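Local coordinates for protein aclacinomycin oxidoreductase (AknOx) (Streptomyces galilaeus, PDB 2IPI) that oxidises the terminal sugar of aclacinomycins in two successive oxygen-dependent steps, using a bicovalently attached FAD, to complete biosynthesis of these polyketide antibiotics, at residues Pro125-Gly130 / Val152-His157. Residues are numbered along the deposited sequence; the frame is centred on the assembly and turned at random.
Sequences PGATLG and VGVGGH. With FAD (flavin-adenine dinucleotide), chain F.
L129 lays CD1 over one face of the H157 imidazole, 3.9 Å from the ring centroid and 14° off its normal, a CH-pi contact, while ND1 of that ring hydrogen-bonds the FAD ribityl O3' at 2.5 Å. CG of H157, anti to its backbone N (chi1 172°), places the ring between L129 and the ribityl chain at its edge; the L129 and H157 side chains cross at about a right angle. L129 CD1 also packs on V152 CB at 3.9 Å; V152 turns its two methyls to the cofactor, CG1 to the ribityl chain and CG2 to the flavin ring. Three backbone bonds join the segments: L129 N to V152 O, V154 N to A127 O (3.2 Å, nearly straight at 174°) and G155 N to P125 O. The same turn presents G153 N to FAD O2P at 2.9 Å and G156 N to FAD O1P at 3.1 Å, so this glycine-rich segment of the PCMH-type domain holds the pyrophosphate by backbone N-H groups. T128, bridged to G153 through the backbone, gives OG1 to P150 O. The pairing sets the turn from strand 120-123 into helix 129-140 against the weakly bonded helical turn about 154-157, whose G155 O reaches Y225 OH on strand 221-227.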
loop_
_atom_site.group_PDB
_atom_site.type_symbol
_atom_site.label_atom_id
_atom_site.label_comp_id
_atom_site.label_asym_id
_atom_site.label_seq_id
_atom_site.Cartn_x
_atom_site.Cartn_y
_atom_site.Cartn_z
ATOM N N PRO A 125 -6.359 -6.149 13.455
ATOM C CA PRO A 125 -6.161 -5.026 12.543
ATOM C C PRO A 125 -5.492 -3.814 13.185
ATOM O O PRO A 125 -4.953 -2.991 12.444
ATOM C CB PRO A 125 -7.591 -4.629 12.137
ATOM C CG PRO A 125 -8.421 -5.115 13.286
ATOM C CD PRO A 125 -7.786 -6.432 13.676
ATOM N N GLY A 126 -5.520 -3.686 14.506
ATOM C CA GLY A 126 -5.042 -2.496 15.198
ATOM C C GLY A 126 -3.525 -2.511 15.288
ATOM O O GLY A 126 -2.871 -1.493 15.472
ATOM N N ALA A 127 -2.981 -3.720 15.163
ATOM C CA ALA A 127 -1.544 -3.904 15.163
ATOM C C ALA A 127 -0.894 -3.061 14.070
ATOM O O ALA A 127 -1.500 -2.922 13.010
ATOM C CB ALA A 127 -1.202 -5.362 14.891
ATOM N N THR A 128 0.298 -2.577 14.363
ATOM C CA THR A 128 1.082 -1.858 13.346
ATOM C C THR A 128 1.947 -2.845 12.598
ATOM O O THR A 128 2.211 -3.952 13.070
ATOM C CB THR A 128 1.844 -0.725 14.064
ATOM O OG1 THR A 128 1.988 0.408 13.202
ATOM C CG2 THR A 128 3.236 -1.182 14.444
ATOM N N LEU A 129 2.414 -2.503 11.390
ATOM C CA LEU A 129 3.323 -3.419 10.697
ATOM C C LEU A 129 4.554 -3.669 11.564
ATOM O O LEU A 129 4.975 -4.811 11.737
ATOM C CB LEU A 129 3.723 -2.879 9.337
ATOM C CG LEU A 129 2.614 -2.756 8.283
ATOM C CD1 LEU A 129 3.177 -2.356 6.929
ATOM C CD2 LEU A 129 1.852 -4.070 8.173
ATOM N N GLY A 130 5.099 -2.600 12.138
ATOM C CA GLY A 130 6.273 -2.720 13.002
ATOM C C GLY A 130 6.055 -3.721 14.117
ATOM O O GLY A 130 6.918 -4.546 14.421
ATOM N N VAL A 152 2.312 1.979 9.795
ATOM C CA VAL A 152 1.160 1.665 8.953
ATOM C C VAL A 152 0.252 0.652 9.635
ATOM O O VAL A 152 0.701 -0.248 10.357
ATOM C CB VAL A 152 1.590 1.122 7.581
ATOM C CG1 VAL A 152 0.382 0.601 6.805
ATOM C CG2 VAL A 152 2.275 2.196 6.743
ATOM N N GLY A 153 -1.073 0.746 9.459
ATOM C CA GLY A 153 -1.956 -0.226 10.088
ATOM C C GLY A 153 -2.138 -1.492 9.275
ATOM O O GLY A 153 -2.244 -1.428 8.052
ATOM N N VAL A 154 -2.217 -2.654 9.909
ATOM C CA VAL A 154 -2.577 -3.910 9.264
ATOM C C VAL A 154 -3.983 -3.915 8.660
ATOM O O VAL A 154 -4.168 -4.469 7.576
ATOM C CB VAL A 154 -2.504 -5.065 10.280
ATOM C CG1 VAL A 154 -3.178 -6.333 9.796
ATOM C CG2 VAL A 154 -1.030 -5.343 10.582
ATOM N N GLY A 155 -4.920 -3.335 9.375
ATOM C CA GLY A 155 -6.323 -3.231 9.029
ATOM C C GLY A 155 -6.636 -2.775 7.634
ATOM O O GLY A 155 -7.404 -3.408 6.895
ATOM N N GLY A 156 -6.064 -1.635 7.211
ATOM C CA GLY A 156 -6.430 -1.165 5.873
ATOM C C GLY A 156 -5.287 -1.359 4.892
ATOM O O GLY A 156 -5.375 -0.868 3.760
ATOM N N HIS A 157 -4.250 -2.060 5.342
ATOM C CA HIS A 157 -3.071 -2.372 4.556
ATOM C C HIS A 157 -3.194 -3.734 3.904
ATOM O O HIS A 157 -2.869 -3.915 2.722
ATOM C CB HIS A 157 -1.817 -2.329 5.439
ATOM C CG HIS A 157 -0.563 -2.815 4.785
ATOM N ND1 HIS A 157 0.197 -2.013 3.959
ATOM C CD2 HIS A 157 0.082 -4.007 4.840
ATOM C CE1 HIS A 157 1.247 -2.691 3.535
ATOM N NE2 HIS A 157 1.201 -3.909 4.050
HETATM P PA FAD F . -6.700 3.559 7.744
HETATM O O1A FAD F . -6.919 4.915 7.426
HETATM O O2A FAD F . -7.149 3.249 9.101
HETATM O O5B FAD F . -7.401 2.611 6.703
HETATM C C5B FAD F . -7.274 2.775 5.349
HETATM C C4B FAD F . -8.486 2.188 4.629
HETATM O O4B FAD F . -8.770 0.926 5.165
HETATM C C3B FAD F . -9.754 3.019 4.900
HETATM O O3B FAD F . -10.659 2.881 3.865
HETATM C C2B FAD F . -10.336 2.364 6.140
HETATM O O2B FAD F . -11.710 2.564 6.337
HETATM C C1B FAD F . -9.964 0.924 5.865
HETATM N N9A FAD F . -9.934 0.077 7.074
HETATM C C8A FAD F . -9.255 0.309 8.205
HETATM N N7A FAD F . -9.448 -0.676 9.069
HETATM C C5A FAD F . -10.285 -1.540 8.495
HETATM C C6A FAD F . -10.834 -2.744 8.917
HETATM N N6A FAD F . -10.477 -3.215 10.050
HETATM N N1A FAD F . -11.639 -3.415 8.109
HETATM C C2A FAD F . -11.884 -2.932 6.913
HETATM N N3A FAD F . -11.369 -1.800 6.471
HETATM C C4A FAD F . -10.595 -1.099 7.243
HETATM N N1 FAD F . 1.350 0.541 1.210
HETATM C C2 FAD F . 2.011 -0.503 0.608
HETATM O O2 FAD F . 1.486 -1.304 -0.036
HETATM N N3 FAD F . 3.364 -0.593 0.788
HETATM C C4 FAD F . 4.070 0.320 1.550
HETATM O O4 FAD F . 5.237 0.138 1.750
HETATM C C4X FAD F . 3.383 1.366 2.171
HETATM N N5 FAD F . 4.027 2.313 2.912
HETATM C C5X FAD F . 3.353 3.289 3.570
HETATM C C6 FAD F . 4.028 4.189 4.397
HETATM C C7 FAD F . 3.337 5.197 5.004
HETATM C C7M FAD F . 4.101 6.050 5.962
HETATM C C8 FAD F . 1.945 5.283 4.887
HETATM C C8M FAD F . 1.175 6.200 5.810
HETATM C C9 FAD F . 1.315 4.365 4.078
HETATM C C9A FAD F . 1.981 3.386 3.384
HETATM N N10 FAD F . 1.318 2.494 2.562
HETATM C C10 FAD F . 2.005 1.463 1.995
HETATM C "C1'" FAD F . 0.034 2.860 1.891
HETATM C "C2'" FAD F . -1.243 2.506 2.654
HETATM O "O2'" FAD F . -1.950 3.538 3.259
HETATM C "C3'" FAD F . -1.076 1.391 3.660
HETATM O "O3'" FAD F . -0.555 0.238 3.077
HETATM C "C4'" FAD F . -2.476 1.282 4.338
HETATM O "O4'" FAD F . -3.527 1.765 3.604
HETATM C "C5'" FAD F . -2.684 1.862 5.717
HETATM O "O5'" FAD F . -3.901 1.445 6.239
HETATM P P FAD F . -4.269 1.994 7.655
HETATM O O1P FAD F . -4.932 1.004 8.424
HETATM O O2P FAD F . -3.093 2.464 8.246
HETATM O O3P FAD F . -5.162 3.286 7.462
#